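Local structure of 2'-deoxycytidine 5'-triphosphate deaminase (Agrobacterium tumefaciens, 2R9Q) at residues B[142-147]-B[164-169]. The protein probably catalyses the hydrolytic deamination of dCTP to dUTP with release of ammonia. Sequence-based numbering, arbitrary orientation.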
loop_
_atom_site.group_PDB
_atom_site.type_symbol
_atom_site.label_atom_id
_atom_site.label_comp_id
_atom_site.label_asym_id
_atom_site.label_seq_id
_atom_site.Cartn_x
_atom_site.Cartn_y
_atom_site.Cartn_z
ATOM N N GLY B 142 30.856 -19.865 16.459
ATOM C CA GLY B 142 29.634 -20.289 15.811
ATOM C C GLY B 142 29.431 -19.884 14.364
ATOM O O GLY B 142 30.296 -19.277 13.730
ATOM N N PRO B 143 28.258 -20.242 13.832
ATOM C CA PRO B 143 27.858 -19.878 12.491
ATOM C C PRO B 143 27.284 -18.473 12.429
ATOM O O PRO B 143 26.991 -17.877 13.456
ATOM C CB PRO B 143 26.788 -20.913 12.172
ATOM C CG PRO B 143 26.165 -21.147 13.453
ATOM C CD PRO B 143 27.229 -21.063 14.487
ATOM N N LEU B 144 27.163 -17.959 11.201
ATOM C CA LEU B 144 26.526 -16.675 10.937
ATOM C C LEU B 144 25.384 -16.858 9.925
ATOM O O LEU B 144 25.435 -17.724 9.039
ATOM C CB LEU B 144 27.548 -15.644 10.429
ATOM C CG LEU B 144 28.729 -15.206 11.307
ATOM C CD1 LEU B 144 29.779 -14.417 10.468
ATOM C CD2 LEU B 144 28.305 -14.398 12.545
ATOM N N TYR B 145 24.352 -16.032 10.095
ATOM C CA TYR B 145 23.168 -16.055 9.255
ATOM C C TYR B 145 22.857 -14.647 8.811
ATOM O O TYR B 145 23.097 -13.692 9.567
ATOM C CB TYR B 145 21.991 -16.661 10.011
ATOM C CG TYR B 145 22.224 -18.089 10.430
ATOM C CD1 TYR B 145 21.752 -19.153 9.662
ATOM C CD2 TYR B 145 22.940 -18.388 11.587
ATOM C CE1 TYR B 145 21.983 -20.464 10.034
ATOM C CE2 TYR B 145 23.184 -19.697 11.949
ATOM C CZ TYR B 145 22.703 -20.731 11.169
ATOM O OH TYR B 145 22.918 -22.039 11.535
ATOM N N LEU B 146 22.400 -14.512 7.562
ATOM C CA LEU B 146 21.848 -13.233 7.069
ATOM C C LEU B 146 20.338 -13.331 6.829
ATOM O O LEU B 146 19.857 -14.152 6.070
ATOM C CB LEU B 146 22.572 -12.699 5.831
ATOM C CG LEU B 146 22.411 -11.217 5.468
ATOM C CD1 LEU B 146 22.980 -10.315 6.537
ATOM C CD2 LEU B 146 23.005 -10.860 4.102
ATOM N N GLU B 147 19.601 -12.505 7.546
ATOM C CA GLU B 147 18.217 -12.223 7.231
ATOM C C GLU B 147 18.127 -11.194 6.094
ATOM O O GLU B 147 18.765 -10.146 6.155
ATOM C CB GLU B 147 17.546 -11.696 8.458
ATOM C CG GLU B 147 16.059 -11.710 8.449
ATOM C CD GLU B 147 15.505 -11.454 9.871
ATOM O OE1 GLU B 147 15.345 -10.258 10.244
ATOM O OE2 GLU B 147 15.249 -12.456 10.609
ATOM N N SER B 164 26.579 -8.013 2.883
ATOM C CA SER B 164 26.875 -7.553 4.208
ATOM C C SER B 164 28.351 -7.619 4.492
ATOM O O SER B 164 29.081 -8.304 3.809
ATOM C CB SER B 164 26.119 -8.449 5.174
ATOM O OG SER B 164 26.150 -7.920 6.460
ATOM N N GLN B 165 28.784 -6.891 5.510
ATOM C CA GLN B 165 30.159 -6.970 6.005
ATOM C C GLN B 165 30.294 -6.908 7.536
ATOM O O GLN B 165 29.471 -6.333 8.232
ATOM C CB GLN B 165 31.059 -5.952 5.331
ATOM C CG GLN B 165 30.547 -4.594 5.260
ATOM C CD GLN B 165 31.350 -3.717 4.345
ATOM O OE1 GLN B 165 31.409 -2.508 4.547
ATOM N NE2 GLN B 165 32.001 -4.309 3.347
ATOM N N ILE B 166 31.350 -7.558 8.020
ATOM C CA ILE B 166 31.653 -7.689 9.432
ATOM C C ILE B 166 32.995 -6.978 9.758
ATOM O O ILE B 166 34.009 -7.195 9.092
ATOM C CB ILE B 166 31.625 -9.191 9.845
ATOM C CG1 ILE B 166 31.749 -9.381 11.357
ATOM C CG2 ILE B 166 32.695 -10.006 9.154
ATOM C CD1 ILE B 166 31.666 -10.823 11.751
ATOM N N ARG B 167 32.967 -6.100 10.758
ATOM C CA ARG B 167 34.156 -5.411 11.269
ATOM C C ARG B 167 34.533 -5.997 12.628
ATOM O O ARG B 167 33.693 -6.127 13.505
ATOM C CB ARG B 167 33.860 -3.918 11.390
ATOM C CG ARG B 167 34.929 -3.059 12.052
ATOM C CD ARG B 167 34.659 -1.586 11.798
ATOM N NE ARG B 167 34.895 -1.184 10.398
ATOM C CZ ARG B 167 34.753 0.051 9.934
ATOM N NH1 ARG B 167 34.347 1.015 10.729
ATOM N NH2 ARG B 167 35.005 0.324 8.662
ATOM N N PHE B 168 35.798 -6.364 12.781
ATOM C CA PHE B 168 36.326 -6.944 14.034
ATOM C C PHE B 168 37.078 -5.916 14.842
ATOM O O PHE B 168 37.737 -5.050 14.282
ATOM C CB PHE B 168 37.254 -8.123 13.745
ATOM C CG PHE B 168 36.644 -9.168 12.872
ATOM C CD1 PHE B 168 35.983 -10.235 13.419
ATOM C CD2 PHE B 168 36.734 -9.074 11.493
ATOM C CE1 PHE B 168 35.405 -11.174 12.627
ATOM C CE2 PHE B 168 36.171 -10.020 10.695
ATOM C CZ PHE B 168 35.506 -11.073 11.259
ATOM N N ARG B 169 36.976 -6.019 16.166
ATOM C CA ARG B 169 37.642 -5.079 17.068
ATOM C C ARG B 169 38.067 -5.648 18.443
ATOM O O ARG B 169 37.491 -6.621 18.937
ATOM C CB ARG B 169 36.737 -3.867 17.266
ATOM C CG ARG B 169 35.401 -4.198 17.872
ATOM C CD ARG B 169 34.609 -2.957 18.183
ATOM N NE ARG B 169 34.369 -2.087 17.035
ATOM C CZ ARG B 169 33.502 -2.332 16.053
ATOM N NH1 ARG B 169 32.806 -3.462 15.998
ATOM N NH2 ARG B 169 33.355 -1.441 15.092
#
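Leu-144 and Leu-146 face Ile-166 and Ser-164 between two strands that run in roughly opposite directions and draw apart along their length, the CA atoms lying 8.1 Å apart at Leu-146 and Ser-164 but 10.5 Å at Leu-144 and Ile-166. No hydrogen bond joins 142-147 to 164-169: they belong to different sheets and meet through side chains alone. At the close end, Leu-146 turns its forked tip onto the serine. Its CD1 comes within 3.9 Å of Ser-164 CB, and its CD2 stands 4.1 Å from that same CB, so both methyls rest on that one carbon. Ser-164 keeps OG anti to its own backbone N (chi1 -169°), and there the hydroxyl makes a weak hydrogen bond to the carbonyl of Asn-111, giving a polar atom some satisfaction within a buried, largely apolar interface. Where the strands are further apart, an isoleucine takes the serine's place and makes up the distance. Leu-144 CD1 and Ile-166 CD1 meet tip to tip at 4.3 Å, a looser touch. Ile-166 is fully stretched, with CG1 anti to N and CD1 anti to CA (chi2 178°), which carries its end methyl toward the leucine. Behind that methyl, its CG1 lies over one face of the Phe-168 ring, near the rim. Side-chain contact between two facing sheets is consistent with the interior of the jelly-roll-like beta barrel of the dUTPase superfamily. Leu-45, from strand 42-46, touches both Leu-144 and Ile-166, while Val-125 does the same for Leu-146 and Ser-164. On the face of 164-169 turned away from 142-147, Arg-167 hydrogen-bonds to the carbonyls of Ala-277 and Phe-297, and Arg-169 forms a salt bridge with Glu-338, all three in the C-terminal domain. Strand 143-150 is hydrogen-bonded antiparallel to 91-101 and 121-127 in one sheet and faces strand 162-170 of the other, which pairs with 42-46 and 106-112.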